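Local coordinates for envelope glycoprotein (Thogoto virus, PDB 5XEA) that drives fusion of the viral and host membranes and probably also attaches the virus to its host-cell receptor, at the interface of chains A and B. Numbering follows the deposited sequence. Chains: chain A/B, Envelope glycoprotein.

Contact 1: the interface of chains A and B. Residues chain A 298-299, 302, 305-306; chain B 403-404, 406.
A:Ser302 and B:Trp404 carry the polar part of this contact. The hydroxyl OG of A:Ser302 donates a short hydrogen bond of 2.5 Å to the backbone O of B:Trp404. It arrives in the carbonyl plane on a lone pair, with a C=O...donor angle of 128°. OG stands anti to its own carbonyl carbon (chi1 -80°), which turns the hydroxyl toward chain B. Water 1 adds a second link. It lies 3.1 Å from A:Ser302 OG and 3.0 Å from B:Trp404 N. The serine thus serves both the C=O and, through water, the N-H of one residue.

The indole packs on the helix backbone. A:Gly298 CA sits over one face of the six-membered ring, 3.8 Å from its centroid, in a CH-pi contact. B:Pro406 N lies over the opposite face, toward the rim, so the ring lies between the helix of chain A and a proline of its own chain.

Apolar contacts extend the patch. Methyl CD2 of B:Leu403 lies 3.7 Å from A:Glu305 CG and 4.0 Å from A:Ser302 CB. It touches the aliphatic stem of the glutamate, not its carboxylate. Farther along, B:Pro406 CG meets A:Leu299 CD2 at 4.1 Å, the two side chains crossing nearly at right angles.

The chain A residues lie in the middle of the long helix 282-327. The chain B residues form an irregular loop segment that runs along this helix.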
# COMPACT_ATOMS: atom_id res chain seq x y z
N GLY A 298 -14.71 -17.45 -0.28
CA GLY A 298 -15.46 -18.13 0.77
C GLY A 298 -16.87 -17.59 0.93
O GLY A 298 -17.81 -18.35 1.14
N LEU A 299 -17.03 -16.26 0.85
CA LEU A 299 -18.37 -15.68 0.82
C LEU A 299 -19.17 -16.21 -0.36
O LEU A 299 -20.38 -16.48 -0.23
CB LEU A 299 -18.29 -14.16 0.76
CG LEU A 299 -17.87 -13.50 2.07
CD1 LEU A 299 -17.59 -12.01 1.86
CD2 LEU A 299 -18.95 -13.71 3.10
N SER A 302 -20.35 -19.58 0.49
CA SER A 302 -21.44 -19.53 1.46
C SER A 302 -22.74 -19.05 0.83
O SER A 302 -23.82 -19.57 1.15
CB SER A 302 -21.04 -18.65 2.64
OG SER A 302 -20.22 -19.37 3.53
N GLU A 305 -24.26 -21.99 -0.74
CA GLU A 305 -24.96 -22.83 0.22
C GLU A 305 -26.30 -22.20 0.62
O GLU A 305 -27.32 -22.89 0.68
CB GLU A 305 -24.07 -23.09 1.45
CG GLU A 305 -24.78 -23.71 2.67
CD GLU A 305 -25.51 -25.05 2.38
OE1 GLU A 305 -25.18 -25.73 1.39
OE2 GLU A 305 -26.42 -25.43 3.16
N LEU A 306 -26.32 -20.88 0.83
CA LEU A 306 -27.56 -20.20 1.19
C LEU A 306 -28.61 -20.35 0.09
O LEU A 306 -29.79 -20.57 0.38
CB LEU A 306 -27.31 -18.73 1.47
CG LEU A 306 -26.59 -18.37 2.78
CD1 LEU A 306 -26.33 -16.87 2.84
CD2 LEU A 306 -27.41 -18.84 3.96
N LEU B 403 -22.18 -23.57 6.94
CA LEU B 403 -21.69 -22.35 6.32
C LEU B 403 -20.23 -22.15 6.66
O LEU B 403 -19.79 -22.42 7.78
CB LEU B 403 -22.47 -21.14 6.81
CG LEU B 403 -23.85 -20.85 6.23
CD1 LEU B 403 -24.36 -19.53 6.83
CD2 LEU B 403 -23.70 -20.77 4.73
N TRP B 404 -19.46 -21.67 5.69
CA TRP B 404 -18.18 -21.08 6.01
C TRP B 404 -18.43 -19.64 6.44
O TRP B 404 -19.18 -18.91 5.79
CB TRP B 404 -17.23 -21.14 4.83
CG TRP B 404 -15.95 -20.40 5.05
CD1 TRP B 404 -14.79 -20.90 5.57
CD2 TRP B 404 -15.70 -19.03 4.73
NE1 TRP B 404 -13.83 -19.91 5.61
CE2 TRP B 404 -14.36 -18.76 5.10
CE3 TRP B 404 -16.47 -18.00 4.18
CZ2 TRP B 404 -13.77 -17.51 4.92
CZ3 TRP B 404 -15.89 -16.76 4.00
CH2 TRP B 404 -14.55 -16.52 4.37
N PRO B 406 -16.83 -15.88 7.50
CA PRO B 406 -15.63 -15.04 7.35
C PRO B 406 -15.05 -14.66 8.69
O PRO B 406 -15.64 -14.85 9.76
CB PRO B 406 -16.15 -13.81 6.60
CG PRO B 406 -17.59 -13.73 6.99
CD PRO B 406 -18.06 -15.17 7.13
O HOH W 1 -20.22 -22.39 2.87

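Contact 2: the interface of chains A and B. Residues chain A 281, 283; chain B 241, 275-276, 414.
The N-terminal end of the long helix 282-327 of chain A docks here against chain B, with A:Asp283 at the centre. Its partners come from the 3-10 helix 275-277 and from two loop residues, B:Gln241 and B:Arg414.

The carboxylate atom OD2 receives the polar side-chain contacts: B:Arg414, a water and, weakly, B:Gln241. B:Arg414 NH2 forms a salt bridge and hydrogen bond with it at 3.1 Å, with an angle of 159° at the hydrogen. OD2 lies at the guanidinium edge, close to its plane. The donor reaches OD2 tilted well above the carboxylate plane, and the carboxylate and guanidinium planes are turned 41° apart. Water 2 also lies at that edge. It is 2.9 Å from B:Arg414 NE and 2.7 Å from A:Asp283 OD2, so the arginine reaches one oxygen both directly and through water. B:Gln241 NE2 adds its weak hydrogen bond to OD2 at 3.2 Å. The amide carbon CD of B:Gln241 lies above one guanidinium face, toward its rim, and may steady it.

A:Asp283 has CG anti to its backbone N (chi1 -170°), which sends the carboxylate away from the N-H. That N-H donates to B:Trp275 O at 3.3 Å, from above the carbonyl plane. Backbone and side chain of the aspartate therefore hold different parts of chain B.

Methyl CG2 of B:Thr276 packs 3.8 Å from A:Asp283 CG, the side chains lying alongside and pointing the same way.

A:Ser281 lies in the loop leading into the helix. The site thus joins the start of the helix to loops and a short 3-10 helix of the neighbouring chain.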
# COMPACT_ATOMS: atom_id res chain seq x y z
N SER A 281 5.16 -1.82 0.21
CA SER A 281 5.59 -2.37 -1.07
C SER A 281 4.39 -2.92 -1.83
O SER A 281 3.33 -3.20 -1.25
CB SER A 281 6.62 -3.48 -0.86
OG SER A 281 5.94 -4.67 -0.44
N ASP A 283 4.45 -5.80 -2.85
CA ASP A 283 4.32 -7.14 -2.27
C ASP A 283 3.34 -7.11 -1.11
O ASP A 283 2.48 -8.00 -1.00
CB ASP A 283 5.68 -7.68 -1.82
CG ASP A 283 5.64 -9.17 -1.43
OD1 ASP A 283 5.57 -10.01 -2.35
OD2 ASP A 283 5.71 -9.49 -0.22
N GLN B 241 6.04 -15.79 0.74
CA GLN B 241 6.86 -15.15 1.78
C GLN B 241 7.72 -16.17 2.51
O GLN B 241 8.55 -16.83 1.88
CB GLN B 241 5.95 -14.36 2.73
CG GLN B 241 5.20 -13.26 1.94
CD GLN B 241 4.57 -12.17 2.79
OE1 GLN B 241 4.44 -12.30 4.00
NE2 GLN B 241 4.19 -11.07 2.13
N TRP B 275 8.82 -7.58 -6.21
CA TRP B 275 7.82 -6.63 -5.76
C TRP B 275 8.10 -6.10 -4.36
O TRP B 275 7.48 -5.12 -3.95
CB TRP B 275 6.44 -7.30 -5.80
CG TRP B 275 5.94 -7.52 -7.20
CD1 TRP B 275 5.56 -8.72 -7.76
CD2 TRP B 275 5.74 -6.53 -8.21
NE1 TRP B 275 5.14 -8.52 -9.06
CE2 TRP B 275 5.24 -7.18 -9.36
CE3 TRP B 275 5.91 -5.13 -8.26
CZ2 TRP B 275 4.92 -6.51 -10.53
CZ3 TRP B 275 5.60 -4.46 -9.44
CH2 TRP B 275 5.11 -5.15 -10.55
N THR B 276 9.01 -6.74 -3.61
CA THR B 276 9.38 -6.24 -2.29
C THR B 276 10.18 -4.94 -2.35
O THR B 276 10.38 -4.31 -1.31
CB THR B 276 10.20 -7.29 -1.53
OG1 THR B 276 11.43 -7.54 -2.23
CG2 THR B 276 9.40 -8.66 -1.36
N ARG B 414 5.41 -5.98 5.46
CA ARG B 414 6.85 -5.96 5.68
C ARG B 414 7.53 -4.67 5.23
O ARG B 414 8.62 -4.40 5.70
CB ARG B 414 7.51 -7.16 4.98
CG ARG B 414 6.97 -8.54 5.46
CD ARG B 414 7.77 -9.71 4.88
NE ARG B 414 7.59 -9.86 3.44
CZ ARG B 414 8.19 -10.80 2.73
NH1 ARG B 414 8.99 -11.65 3.35
NH2 ARG B 414 8.01 -10.88 1.42
O HOH W 2 6.07 -7.90 1.90

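The C-alpha centres of contact 1 and contact 2 are about 30 Å apart. On the chain A side both use helix 282-327: contact 2 lies at its first turn and contact 1 farther along. On the chain B side they use separate regions, though B:Arg414 of contact 2 follows the loop of contact 1 by about ten residues in sequence. One helix is thus held against the same neighbour at two levels, at its start and midway. The deposited assembly has three copies, and such repeated contacts would help hold a trimer together.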